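Side-chain contacts in glutathione s-transferase III (Zea mays, PDB 1AW9), which probably catalyses the conjugation of glutathione to hydrophobic electrophiles and so takes part in the detoxification of certain herbicides in maize: residues A[69-74]-A[165-170]; A[88-93]-A[158-163]; A[96-101]-A[147-152]; A[103-108]-A[140-145]. One frame throughout, in Å; residues are numbered along the deposited sequence.

Contact 1. Residues A[69-74]-A[165-170]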
loop_
_atom_site.group_PDB
_atom_site.type_symbol
_atom_site.label_atom_id
_atom_site.label_comp_id
_atom_site.label_asym_id
_atom_site.label_seq_id
_atom_site.Cartn_x
_atom_site.Cartn_y
_atom_site.Cartn_z
ATOM N N ALA A 69 6.414 14.974 -24.881
ATOM C CA ALA A 69 7.226 16.123 -25.270
ATOM C C ALA A 69 7.675 15.859 -26.700
ATOM O O ALA A 69 7.708 16.759 -27.538
ATOM C CB ALA A 69 8.421 16.251 -24.360
ATOM N N ILE A 70 8.033 14.618 -26.980
ATOM C CA ILE A 70 8.447 14.238 -28.314
ATOM C C ILE A 70 7.299 14.457 -29.293
ATOM O O ILE A 70 7.501 15.096 -30.325
ATOM C CB ILE A 70 8.903 12.778 -28.394
ATOM C CG1 ILE A 70 10.175 12.572 -27.554
ATOM C CG2 ILE A 70 9.153 12.401 -29.849
ATOM C CD1 ILE A 70 10.539 11.097 -27.296
ATOM N N ASN A 71 6.100 13.957 -28.978
ATOM C CA ASN A 71 4.947 14.133 -29.847
ATOM C C ASN A 71 4.601 15.585 -30.119
ATOM O O ASN A 71 4.260 15.956 -31.239
ATOM C CB ASN A 71 3.731 13.398 -29.286
ATOM C CG ASN A 71 3.848 11.932 -29.491
ATOM O OD1 ASN A 71 4.858 11.485 -30.019
ATOM N ND2 ASN A 71 2.841 11.167 -29.107
ATOM N N ARG A 72 4.719 16.433 -29.117
ATOM C CA ARG A 72 4.357 17.801 -29.331
ATOM C C ARG A 72 5.405 18.494 -30.185
ATOM O O ARG A 72 5.069 19.246 -31.103
ATOM C CB ARG A 72 4.157 18.505 -28.008
ATOM C CG ARG A 72 3.718 19.925 -28.194
ATOM C CD ARG A 72 2.550 20.259 -27.314
ATOM N NE ARG A 72 1.915 21.509 -27.733
ATOM C CZ ARG A 72 0.926 22.092 -27.068
ATOM N NH1 ARG A 72 0.463 21.536 -25.954
ATOM N NH2 ARG A 72 0.388 23.213 -27.526
ATOM N N TYR A 73 6.671 18.212 -29.908
ATOM C CA TYR A 73 7.782 18.795 -30.660
ATOM C C TYR A 73 7.669 18.446 -32.145
ATOM O O TYR A 73 7.690 19.311 -33.001
ATOM C CB TYR A 73 9.096 18.276 -30.104
ATOM C CG TYR A 73 10.293 18.510 -30.987
ATOM C CD1 TYR A 73 10.987 19.721 -30.963
ATOM C CD2 TYR A 73 10.780 17.482 -31.793
ATOM C CE1 TYR A 73 12.140 19.890 -31.709
ATOM C CE2 TYR A 73 11.924 17.641 -32.540
ATOM C CZ TYR A 73 12.602 18.839 -32.488
ATOM O OH TYR A 73 13.787 18.931 -33.182
ATOM N N ILE A 74 7.555 17.168 -32.438
ATOM C CA ILE A 74 7.410 16.710 -33.790
ATOM C C ILE A 74 6.150 17.303 -34.444
ATOM O O ILE A 74 6.199 17.651 -35.604
ATOM C CB ILE A 74 7.322 15.181 -33.805
ATOM C CG1 ILE A 74 8.664 14.568 -33.396
ATOM C CG2 ILE A 74 6.771 14.683 -35.125
ATOM C CD1 ILE A 74 9.861 15.010 -34.216
ATOM N N ASP A 165 -6.150 13.362 -29.639
ATOM C CA ASP A 165 -6.689 12.006 -29.878
ATOM C C ASP A 165 -5.597 10.975 -30.112
ATOM O O ASP A 165 -5.685 9.850 -29.614
ATOM C CB ASP A 165 -7.669 11.968 -31.071
ATOM C CG ASP A 165 -8.668 13.111 -31.045
ATOM O OD1 ASP A 165 -8.322 14.171 -31.559
ATOM O OD2 ASP A 165 -9.774 13.007 -30.483
ATOM N N ALA A 166 -4.566 11.375 -30.854
ATOM C CA ALA A 166 -3.484 10.488 -31.226
ATOM C C ALA A 166 -2.709 9.961 -30.009
ATOM O O ALA A 166 -2.256 8.804 -30.004
ATOM C CB ALA A 166 -2.538 11.212 -32.226
ATOM N N ASN A 167 -2.585 10.811 -28.982
ATOM C CA ASN A 167 -1.871 10.460 -27.752
ATOM C C ASN A 167 -2.564 9.339 -26.979
ATOM O O ASN A 167 -1.942 8.665 -26.158
ATOM C CB ASN A 167 -1.672 11.700 -26.870
ATOM C CG ASN A 167 -0.405 12.486 -27.237
ATOM O OD1 ASN A 167 0.410 12.037 -28.048
ATOM N ND2 ASN A 167 -0.207 13.617 -26.600
ATOM N N HIS A 168 -3.833 9.092 -27.307
ATOM C CA HIS A 168 -4.610 8.054 -26.660
ATOM C C HIS A 168 -4.520 6.748 -27.361
ATOM O O HIS A 168 -4.704 5.725 -26.740
ATOM C CB HIS A 168 -6.081 8.399 -26.673
ATOM C CG HIS A 168 -6.468 9.443 -25.680
ATOM N ND1 HIS A 168 -6.351 10.783 -25.930
ATOM C CD2 HIS A 168 -7.028 9.327 -24.459
ATOM C CE1 HIS A 168 -6.830 11.457 -24.909
ATOM N NE2 HIS A 168 -7.254 10.596 -23.991
ATOM N N ALA A 169 -4.257 6.759 -28.659
ATOM C CA ALA A 169 -4.291 5.532 -29.437
ATOM C C ALA A 169 -3.600 4.248 -28.990
ATOM O O ALA A 169 -4.222 3.174 -29.058
ATOM C CB ALA A 169 -3.976 5.829 -30.873
ATOM N N SER A 170 -2.329 4.318 -28.562
ATOM C CA SER A 170 -1.610 3.112 -28.158
ATOM C C SER A 170 -2.214 2.477 -26.936
ATOM O O SER A 170 -2.354 1.263 -26.891
ATOM C CB SER A 170 -0.118 3.343 -27.972
ATOM O OG SER A 170 0.157 4.207 -26.916
#

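Contact 2. Residues A[88-93]-A[158-163]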
loop_
_atom_site.group_PDB
_atom_site.type_symbol
_atom_site.label_atom_id
_atom_site.label_comp_id
_atom_site.label_asym_id
_atom_site.label_seq_id
_atom_site.Cartn_x
_atom_site.Cartn_y
_atom_site.Cartn_z
ATOM N N ALA A 88 -5.342 24.811 -36.717
ATOM C CA ALA A 88 -5.695 26.111 -36.156
ATOM C C ALA A 88 -7.232 26.231 -36.159
ATOM O O ALA A 88 -7.813 27.183 -35.614
ATOM C CB ALA A 88 -5.052 27.234 -36.959
ATOM N N THR A 89 -7.872 25.242 -36.780
ATOM C CA THR A 89 -9.324 25.164 -36.834
ATOM C C THR A 89 -9.865 24.501 -35.554
ATOM O O THR A 89 -11.045 24.666 -35.212
ATOM C CB THR A 89 -9.786 24.346 -38.059
ATOM O OG1 THR A 89 -8.893 23.235 -38.255
ATOM C CG2 THR A 89 -9.824 25.232 -39.317
ATOM N N ALA A 90 -9.018 23.727 -34.869
ATOM C CA ALA A 90 -9.415 23.051 -33.636
ATOM C C ALA A 90 -9.483 24.095 -32.526
ATOM O O ALA A 90 -8.834 25.130 -32.621
ATOM C CB ALA A 90 -8.406 21.951 -33.285
ATOM N N SER A 91 -10.304 23.871 -31.507
ATOM C CA SER A 91 -10.381 24.831 -30.410
ATOM C C SER A 91 -9.068 24.732 -29.640
ATOM O O SER A 91 -8.650 23.631 -29.281
ATOM C CB SER A 91 -11.536 24.481 -29.461
ATOM O OG SER A 91 -11.531 25.326 -28.311
ATOM N N ALA A 92 -8.415 25.861 -29.385
ATOM C CA ALA A 92 -7.158 25.848 -28.629
ATOM C C ALA A 92 -7.376 25.542 -27.153
ATOM O O ALA A 92 -6.508 24.972 -26.505
ATOM C CB ALA A 92 -6.452 27.167 -28.765
ATOM N N ALA A 93 -8.518 25.976 -26.619
ATOM C CA ALA A 93 -8.863 25.747 -25.228
ATOM C C ALA A 93 -9.119 24.264 -25.027
ATOM O O ALA A 93 -8.649 23.697 -24.052
ATOM C CB ALA A 93 -10.092 26.548 -24.845
ATOM N N GLY A 158 -12.606 18.925 -31.075
ATOM C CA GLY A 158 -13.597 19.441 -31.991
ATOM C C GLY A 158 -13.909 18.530 -33.158
ATOM O O GLY A 158 -13.967 17.317 -33.015
ATOM N N ASP A 159 -14.097 19.132 -34.324
ATOM C CA ASP A 159 -14.445 18.419 -35.534
ATOM C C ASP A 159 -13.346 17.576 -36.117
ATOM O O ASP A 159 -13.605 16.612 -36.841
ATOM C CB ASP A 159 -14.874 19.415 -36.615
ATOM C CG ASP A 159 -16.157 20.151 -36.272
ATOM O OD1 ASP A 159 -17.193 19.477 -36.100
ATOM O OD2 ASP A 159 -16.136 21.403 -36.192
ATOM N N GLU A 160 -12.110 17.958 -35.848
ATOM C CA GLU A 160 -10.981 17.241 -36.421
ATOM C C GLU A 160 -10.116 16.492 -35.448
ATOM O O GLU A 160 -10.065 16.818 -34.264
ATOM C CB GLU A 160 -10.107 18.200 -37.226
ATOM C CG GLU A 160 -9.908 19.563 -36.572
ATOM C CD GLU A 160 -10.693 20.665 -37.269
ATOM O OE1 GLU A 160 -10.960 20.520 -38.494
ATOM O OE2 GLU A 160 -11.041 21.668 -36.593
ATOM N N PHE A 161 -9.442 15.485 -35.985
ATOM C CA PHE A 161 -8.533 14.632 -35.256
ATOM C C PHE A 161 -7.262 15.459 -35.004
ATOM O O PHE A 161 -6.713 16.076 -35.926
ATOM C CB PHE A 161 -8.259 13.391 -36.105
ATOM C CG PHE A 161 -7.190 12.501 -35.568
ATOM C CD1 PHE A 161 -5.853 12.710 -35.913
ATOM C CD2 PHE A 161 -7.522 11.391 -34.800
ATOM C CE1 PHE A 161 -4.873 11.830 -35.517
ATOM C CE2 PHE A 161 -6.530 10.482 -34.388
ATOM C CZ PHE A 161 -5.214 10.699 -34.747
ATOM N N THR A 162 -6.871 15.556 -33.735
ATOM C CA THR A 162 -5.698 16.320 -33.380
ATOM C C THR A 162 -4.756 15.460 -32.554
ATOM O O THR A 162 -4.966 14.248 -32.402
ATOM C CB THR A 162 -6.057 17.615 -32.577
ATOM O OG1 THR A 162 -6.688 17.260 -31.340
ATOM C CG2 THR A 162 -6.993 18.524 -33.379
ATOM N N LEU A 163 -3.694 16.098 -32.054
ATOM C CA LEU A 163 -2.688 15.461 -31.224
ATOM C C LEU A 163 -3.371 14.856 -29.983
ATOM O O LEU A 163 -3.025 13.753 -29.545
ATOM C CB LEU A 163 -1.652 16.504 -30.815
ATOM C CG LEU A 163 -0.420 16.029 -30.030
ATOM C CD1 LEU A 163 0.411 15.049 -30.874
ATOM C CD2 LEU A 163 0.403 17.239 -29.612
#

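Contact 3. Residues A[96-101]-A[147-152]. With CD (cadmium ion), chain B.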
loop_
_atom_site.group_PDB
_atom_site.type_symbol
_atom_site.label_atom_id
_atom_site.label_comp_id
_atom_site.label_asym_id
_atom_site.label_seq_id
_atom_site.Cartn_x
_atom_site.Cartn_y
_atom_site.Cartn_z
ATOM N N GLU A 96 -5.709 22.022 -25.529
ATOM C CA GLU A 96 -4.785 22.033 -24.392
ATOM C C GLU A 96 -5.359 21.275 -23.175
ATOM O O GLU A 96 -4.631 20.557 -22.478
ATOM C CB GLU A 96 -4.411 23.463 -24.000
ATOM C CG GLU A 96 -3.783 24.291 -25.108
ATOM C CD GLU A 96 -2.413 23.816 -25.553
ATOM O OE1 GLU A 96 -1.832 22.878 -24.959
ATOM O OE2 GLU A 96 -1.921 24.402 -26.530
ATOM N N VAL A 97 -6.661 21.437 -22.932
ATOM C CA VAL A 97 -7.326 20.761 -21.841
ATOM C C VAL A 97 -7.296 19.245 -22.023
ATOM O O VAL A 97 -6.869 18.551 -21.130
ATOM C CB VAL A 97 -8.752 21.271 -21.693
ATOM C CG1 VAL A 97 -9.515 20.410 -20.740
ATOM C CG2 VAL A 97 -8.722 22.704 -21.165
ATOM N N TRP A 98 -7.640 18.731 -23.202
ATOM C CA TRP A 98 -7.648 17.292 -23.416
ATOM C C TRP A 98 -6.300 16.614 -23.523
ATOM O O TRP A 98 -6.236 15.373 -23.444
ATOM C CB TRP A 98 -8.564 16.882 -24.581
ATOM C CG TRP A 98 -9.957 17.105 -24.184
ATOM C CD1 TRP A 98 -10.645 18.278 -24.290
ATOM C CD2 TRP A 98 -10.760 16.244 -23.381
ATOM N NE1 TRP A 98 -11.795 18.221 -23.562
ATOM C CE2 TRP A 98 -11.903 16.975 -22.998
ATOM C CE3 TRP A 98 -10.616 14.931 -22.926
ATOM C CZ2 TRP A 98 -12.916 16.436 -22.178
ATOM C CZ3 TRP A 98 -11.622 14.393 -22.104
ATOM C CH2 TRP A 98 -12.755 15.149 -21.743
ATOM N N LEU A 99 -5.238 17.403 -23.718
ATOM C CA LEU A 99 -3.848 16.885 -23.780
ATOM C C LEU A 99 -3.442 16.581 -22.359
ATOM O O LEU A 99 -2.736 15.622 -22.113
ATOM C CB LEU A 99 -2.864 17.902 -24.372
ATOM C CG LEU A 99 -2.833 17.968 -25.894
ATOM C CD1 LEU A 99 -2.138 19.265 -26.376
ATOM C CD2 LEU A 99 -2.209 16.694 -26.480
ATOM N N GLU A 100 -3.830 17.457 -21.447
ATOM C CA GLU A 100 -3.574 17.271 -20.040
ATOM C C GLU A 100 -4.497 16.196 -19.425
ATOM O O GLU A 100 -4.067 15.398 -18.565
ATOM C CB GLU A 100 -3.743 18.593 -19.338
ATOM C CG GLU A 100 -2.544 19.410 -19.454
ATOM C CD GLU A 100 -1.387 18.776 -18.666
ATOM O OE1 GLU A 100 -1.444 18.798 -17.412
ATOM O OE2 GLU A 100 -0.438 18.250 -19.290
ATOM N N VAL A 101 -5.767 16.164 -19.835
ATOM C CA VAL A 101 -6.676 15.147 -19.310
ATOM C C VAL A 101 -6.099 13.750 -19.582
ATOM O O VAL A 101 -6.111 12.880 -18.707
ATOM C CB VAL A 101 -8.114 15.278 -19.904
ATOM C CG1 VAL A 101 -8.968 14.087 -19.504
ATOM C CG2 VAL A 101 -8.760 16.541 -19.398
ATOM N N GLU A 147 -17.311 10.238 -22.519
ATOM C CA GLU A 147 -18.560 9.892 -23.170
ATOM C C GLU A 147 -19.474 11.105 -23.349
ATOM O O GLU A 147 -20.004 11.342 -24.430
ATOM C CB GLU A 147 -19.248 8.794 -22.366
ATOM C CG GLU A 147 -20.652 8.536 -22.766
ATOM C CD GLU A 147 -20.802 7.846 -24.107
ATOM O OE1 GLU A 147 -19.815 7.441 -24.748
ATOM O OE2 GLU A 147 -21.950 7.670 -24.525
ATOM N N ALA A 148 -19.668 11.870 -22.286
ATOM C CA ALA A 148 -20.506 13.046 -22.367
ATOM C C ALA A 148 -19.871 14.086 -23.302
ATOM O O ALA A 148 -20.559 14.747 -24.079
ATOM C CB ALA A 148 -20.694 13.613 -21.013
ATOM N N HIS A 149 -18.552 14.202 -23.264
ATOM C CA HIS A 149 -17.862 15.152 -24.123
ATOM C C HIS A 149 -17.935 14.755 -25.591
ATOM O O HIS A 149 -18.085 15.597 -26.468
ATOM C CB HIS A 149 -16.396 15.238 -23.708
ATOM C CG HIS A 149 -15.549 16.104 -24.596
ATOM N ND1 HIS A 149 -15.598 17.483 -24.570
ATOM C CD2 HIS A 149 -14.597 15.781 -25.504
ATOM C CE1 HIS A 149 -14.709 17.971 -25.420
ATOM N NE2 HIS A 149 -14.091 16.957 -25.996
ATOM N N LEU A 150 -17.692 13.484 -25.857
ATOM C CA LEU A 150 -17.692 12.959 -27.205
ATOM C C LEU A 150 -19.096 12.862 -27.811
ATOM O O LEU A 150 -19.249 12.667 -29.024
ATOM C CB LEU A 150 -16.920 11.624 -27.270
ATOM C CG LEU A 150 -15.390 11.770 -27.113
ATOM C CD1 LEU A 150 -14.752 10.444 -26.827
ATOM C CD2 LEU A 150 -14.744 12.414 -28.373
ATOM N N ALA A 151 -20.120 12.966 -26.976
ATOM C CA ALA A 151 -21.483 12.958 -27.479
ATOM C C ALA A 151 -21.672 14.351 -28.097
ATOM O O ALA A 151 -22.451 14.524 -29.006
ATOM C CB ALA A 151 -22.475 12.729 -26.345
ATOM N N ARG A 152 -20.909 15.328 -27.624
ATOM C CA ARG A 152 -20.981 16.680 -28.142
ATOM C C ARG A 152 -19.850 17.118 -29.081
ATOM O O ARG A 152 -19.924 18.217 -29.616
ATOM C CB ARG A 152 -21.060 17.677 -27.007
ATOM C CG ARG A 152 -22.437 17.820 -26.461
ATOM C CD ARG A 152 -22.534 19.057 -25.578
ATOM N NE ARG A 152 -21.642 18.937 -24.430
ATOM C CZ ARG A 152 -21.845 18.098 -23.412
ATOM N NH1 ARG A 152 -22.928 17.308 -23.404
ATOM N NH2 ARG A 152 -20.941 18.012 -22.427
HETATM CD CD CD B . -16.437 19.146 -23.122
HETATM O O HOH W 1 -17.995 18.591 -22.368
#

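Contact 4. Residues A[103-108]-A[140-145]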
loop_
_atom_site.group_PDB
_atom_site.type_symbol
_atom_site.label_atom_id
_atom_site.label_comp_id
_atom_site.label_asym_id
_atom_site.label_seq_id
_atom_site.Cartn_x
_atom_site.Cartn_y
_atom_site.Cartn_z
ATOM N N SER A 103 -2.980 12.926 -19.990
ATOM C CA SER A 103 -1.770 12.810 -19.211
ATOM C C SER A 103 -2.053 12.536 -17.753
ATOM O O SER A 103 -1.383 11.697 -17.144
ATOM C CB SER A 103 -1.027 14.132 -19.330
ATOM O OG SER A 103 0.349 13.991 -19.098
ATOM N N HIS A 104 -3.048 13.228 -17.205
ATOM C CA HIS A 104 -3.385 13.089 -15.803
ATOM C C HIS A 104 -4.548 12.233 -15.399
ATOM O O HIS A 104 -4.680 11.916 -14.214
ATOM C CB HIS A 104 -3.551 14.455 -15.187
ATOM C CG HIS A 104 -2.317 15.269 -15.303
ATOM N ND1 HIS A 104 -1.076 14.764 -14.958
ATOM C CD2 HIS A 104 -2.095 16.483 -15.852
ATOM C CE1 HIS A 104 -0.142 15.632 -15.298
ATOM N NE2 HIS A 104 -0.730 16.684 -15.845
ATOM N N HIS A 105 -5.418 11.884 -16.332
ATOM C CA HIS A 105 -6.564 11.063 -15.981
ATOM C C HIS A 105 -6.685 9.768 -16.688
ATOM O O HIS A 105 -7.102 8.777 -16.100
ATOM C CB HIS A 105 -7.841 11.833 -16.186
ATOM C CG HIS A 105 -7.973 12.941 -15.236
ATOM N ND1 HIS A 105 -7.555 14.217 -15.537
ATOM C CD2 HIS A 105 -8.359 12.957 -13.943
ATOM C CE1 HIS A 105 -7.679 14.970 -14.463
ATOM N NE2 HIS A 105 -8.164 14.229 -13.480
ATOM N N PHE A 106 -6.357 9.769 -17.957
ATOM C CA PHE A 106 -6.461 8.562 -18.742
ATOM C C PHE A 106 -5.212 7.714 -18.546
ATOM O O PHE A 106 -5.287 6.575 -18.059
ATOM C CB PHE A 106 -6.693 8.932 -20.226
ATOM C CG PHE A 106 -6.767 7.746 -21.144
ATOM C CD1 PHE A 106 -7.962 7.048 -21.316
ATOM C CD2 PHE A 106 -5.628 7.278 -21.789
ATOM C CE1 PHE A 106 -8.016 5.887 -22.107
ATOM C CE2 PHE A 106 -5.672 6.118 -22.587
ATOM C CZ PHE A 106 -6.873 5.424 -22.736
ATOM N N TYR A 107 -4.068 8.290 -18.847
ATOM C CA TYR A 107 -2.837 7.520 -18.736
ATOM C C TYR A 107 -2.593 6.829 -17.389
ATOM O O TYR A 107 -2.473 5.599 -17.337
ATOM C CB TYR A 107 -1.604 8.368 -19.132
ATOM C CG TYR A 107 -0.312 7.586 -19.049
ATOM C CD1 TYR A 107 -0.058 6.562 -19.945
ATOM C CD2 TYR A 107 0.597 7.820 -18.036
ATOM C CE1 TYR A 107 1.076 5.762 -19.833
ATOM C CE2 TYR A 107 1.760 7.018 -17.902
ATOM C CZ TYR A 107 1.994 5.979 -18.812
ATOM O OH TYR A 107 3.103 5.120 -18.729
ATOM N N PRO A 108 -2.622 7.589 -16.278
ATOM C CA PRO A 108 -2.386 6.961 -14.974
ATOM C C PRO A 108 -3.316 5.822 -14.596
ATOM O O PRO A 108 -3.035 5.079 -13.685
ATOM C CB PRO A 108 -2.485 8.128 -13.997
ATOM C CG PRO A 108 -2.217 9.342 -14.874
ATOM C CD PRO A 108 -3.028 8.993 -16.091
ATOM N N ALA A 140 -13.141 4.060 -15.469
ATOM C CA ALA A 140 -14.579 4.109 -15.787
ATOM C C ALA A 140 -15.152 5.524 -15.558
ATOM O O ALA A 140 -15.843 6.045 -16.437
ATOM C CB ALA A 140 -15.375 3.099 -14.940
ATOM N N LYS A 141 -14.910 6.119 -14.383
ATOM C CA LYS A 141 -15.398 7.473 -14.102
ATOM C C LYS A 141 -14.825 8.470 -15.109
ATOM O O LYS A 141 -15.501 9.410 -15.533
ATOM C CB LYS A 141 -15.001 7.942 -12.709
ATOM C CG LYS A 141 -15.225 6.955 -11.624
ATOM C CD LYS A 141 -16.687 6.704 -11.404
ATOM C CE LYS A 141 -16.890 5.434 -10.586
ATOM N NZ LYS A 141 -16.491 4.208 -11.369
ATOM N N VAL A 142 -13.546 8.313 -15.421
ATOM C CA VAL A 142 -12.875 9.161 -16.392
ATOM C C VAL A 142 -13.556 9.002 -17.766
ATOM O O VAL A 142 -13.880 10.006 -18.406
ATOM C CB VAL A 142 -11.331 8.846 -16.462
ATOM C CG1 VAL A 142 -10.662 9.488 -17.704
ATOM C CG2 VAL A 142 -10.670 9.374 -15.236
ATOM N N LEU A 143 -13.821 7.768 -18.197
ATOM C CA LEU A 143 -14.469 7.529 -19.492
ATOM C C LEU A 143 -15.954 7.974 -19.570
ATOM O O LEU A 143 -16.484 8.157 -20.661
ATOM C CB LEU A 143 -14.252 6.093 -19.961
ATOM C CG LEU A 143 -12.801 5.699 -20.351
ATOM C CD1 LEU A 143 -12.684 4.238 -20.760
ATOM C CD2 LEU A 143 -12.270 6.529 -21.451
ATOM N N ASP A 144 -16.593 8.219 -18.422
ATOM C CA ASP A 144 -17.965 8.717 -18.382
ATOM C C ASP A 144 -17.927 10.177 -18.784
ATOM O O ASP A 144 -18.886 10.700 -19.319
ATOM C CB ASP A 144 -18.563 8.625 -16.987
ATOM C CG ASP A 144 -19.017 7.235 -16.642
ATOM O OD1 ASP A 144 -19.196 6.387 -17.535
ATOM O OD2 ASP A 144 -19.170 6.963 -15.450
ATOM N N VAL A 145 -16.834 10.850 -18.447
ATOM C CA VAL A 145 -16.656 12.246 -18.817
ATOM C C VAL A 145 -16.298 12.355 -20.307
ATOM O O VAL A 145 -16.704 13.297 -20.969
ATOM C CB VAL A 145 -15.623 12.977 -17.927
ATOM C CG1 VAL A 145 -15.412 14.406 -18.449
ATOM C CG2 VAL A 145 -16.107 12.993 -16.450
#

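Contact 1. Residues A[69-74]-A[165-170]
The two carboxamides of Asn71 and Asn167 lie nearly coplanar, 24° apart, and meet nitrogen to oxygen, with the side chains running past each other in opposite directions. Apolar neighbours flank the pair: Val17 and Val20 of helix 12-23 touch Asn71, while Leu99 of helix 92-122 packs against Asn167. Within this setting, ND2 of Asn71 donates to OD1 of Asn167 at 2.8 Å with an almost straight N-H...O angle of 168°. The acceptor lies practically in the amide plane of Asn71, and the donor is somewhat tilted from the carbonyl plane of Asn167. Asn71 projects toward the other segment with CG anti to its own carbonyl carbon (chi1 -75°), a setting that brings ND2 to the far oxygen. The contact joins helix 67-77, of the thioredoxin-like part of the glutathione transferase fold, to the junction between two short helices of the helical part. Ser67, which probably binds glutathione, is nearby, its side chain about 5 Å from that of Asn71. Because ND2 also donates to the carbonyl of Arg16, both of its hydrogens have acceptors; this fixes which end of the Asn71 amide is nitrogen and links helix 67-77 to the side chain of Asn167 and to a backbone carbonyl of helix 12-23.

Contact 2. Residues A[88-93]-A[158-163]
Glu160 reaches across to Thr89 where two loops meet, each leading into a helix of the glutathione transferase helical domain, with Ser91 and Thr162 as the respective N-cap residues. Its CB bond points at the other segment, but CG then takes the crowded position between backbone N and carbonyl carbon (chi1 41°), and a second bend at chi2 (-107°) swings the carboxylate over to Thr89, whose side chain it meets at about a right angle. CG comes no nearer than 4.2 Å to Thr89 OG1. CD is closer to the same hydroxyl, at 3.3 Å. At the tip, OE2 accepts a weak hydrogen bond from Thr89 OG1 at 3.1 Å, whereas OE1, though close to that hydroxyl, is badly angled for a bond. OE2 also sits 3.3 Å from the carbonyl O of Thr89, a pairing of two acceptors that would be expected to be unfavourable, and it lies near Ala90 N without a proper bonding angle. The polar grip is therefore slight, and it lies toward the surface of the protein.

Farther in, the chemistry turns apolar. The amide of Thr162 is received by Asp165 OD1, while its OG1 caps Ala164 N weakly. With OG1 turned to the helix start, the methyl branch of Thr162 is the one that faces the other loop: CG2 packs on Ala90 CB at 3.7 Å.

Contact 3. Residues A[96-101]-A[147-152]
A metal-bound histidine lies against a tryptophan: His149 holds a cadmium ion through ND1, at 2.4 Å, while one face of its ring is stacked on Trp98. The pair bridges helix 92-122 and helix 129-152, two long helices of the helical bundle that forms the C-terminal part of the glutathione transferase fold. The stack is offset, with the imidazole centroid 4.2 Å from that of the five-membered indole ring and the planes 23° apart. Trp98 CZ2 sits over the middle of the imidazole, 3.6 Å above its plane, whereas His149 NE2 lies over the indole nearer its rim. The other face of the indole receives CG2 of Val101 from the following helical turn, and Tyr146 meets the ring edge-to-face.

Both side chains point at each other, sliding past in opposite directions. His149 extends with CG opposite its backbone N (chi1 175°), which carries the imidazole off its helix and onto the indole. Its two nitrogens have separate duties: ND1 faces the metal, and NE2 hydrogen-bonds to the carbonyl O of Leu156, in the loop after the helix. This is consistent with a neutral imidazole protonated at NE2, its rotation fixed by the metal, the carbonyl and the tryptophan face together. A water modelled between the cadmium and Arg152 is too close to the metal for a sound bond, and its position is doubtful. The closest approach between the two side chains is that of Trp98 NE1 to His149 CE1, at 3.5 Å.

Contact 4. Residues A[103-108]-A[140-145]
Val142 straddles the start of the His105 side chain with both of its methyls: CG2 lies 3.9 Å from His105 CB and CG1 is 4.0 Å from the same atom. CG1 stands anti to the valine's backbone N (chi1 167°), which turns both branches to His105. CG2 also rests on the backbone, 3.7 Å from His105 O. A step along, Leu143 brings CD2 to the edge of the Phe106 ring, near its plane, 4.3 Å from CD1. The axes of segments 103-108 and 140-145 come to 9.7 Å at 126°, and the contact is made by van der Waals contact alone. Helix 92-122 is not regular here: it widens into a pi-type turn and is kinked at Pro108, whose ring nitrogen cannot donate.

The imidazole of His105 turns to the second subunit, with a cadmium ion also close by: its NE2 hydrogen-bonds to Gln53 OE1 of that subunit, and Phe51 of the same subunit stacks on the ring. On the inner side, Phe106 packs on Tyr171 and Leu172 of helix 169-176, while Leu143 touches Leu183 of helix 182-185. The crossing of helices 92-122 and 129-152 thus lies between the partner subunit and the shorter helices of the same chain.

In the fold
Contacts 3 and 4 hold the same two long helices, 92-122 and 129-152, one by a ring stack beside a metal and the other by packing of aliphatic groups on a phenyl ring and a histidine CB; like contact 1, both are buried and touch the second subunit. Contact 1 is the most central, and a single hydrogen bond between two side-chain amides does its work between the two parts of the fold. Contact 2 is the most peripheral, joining loops through a weak carboxylate bond and a methyl pair. All three later contacts nest along the chain inside the loop closed by contact 1. Contacts 1 and 3 are linked directly by the Arg72-Glu96 salt bridge, whereas contacts 2 and 4 do not touch.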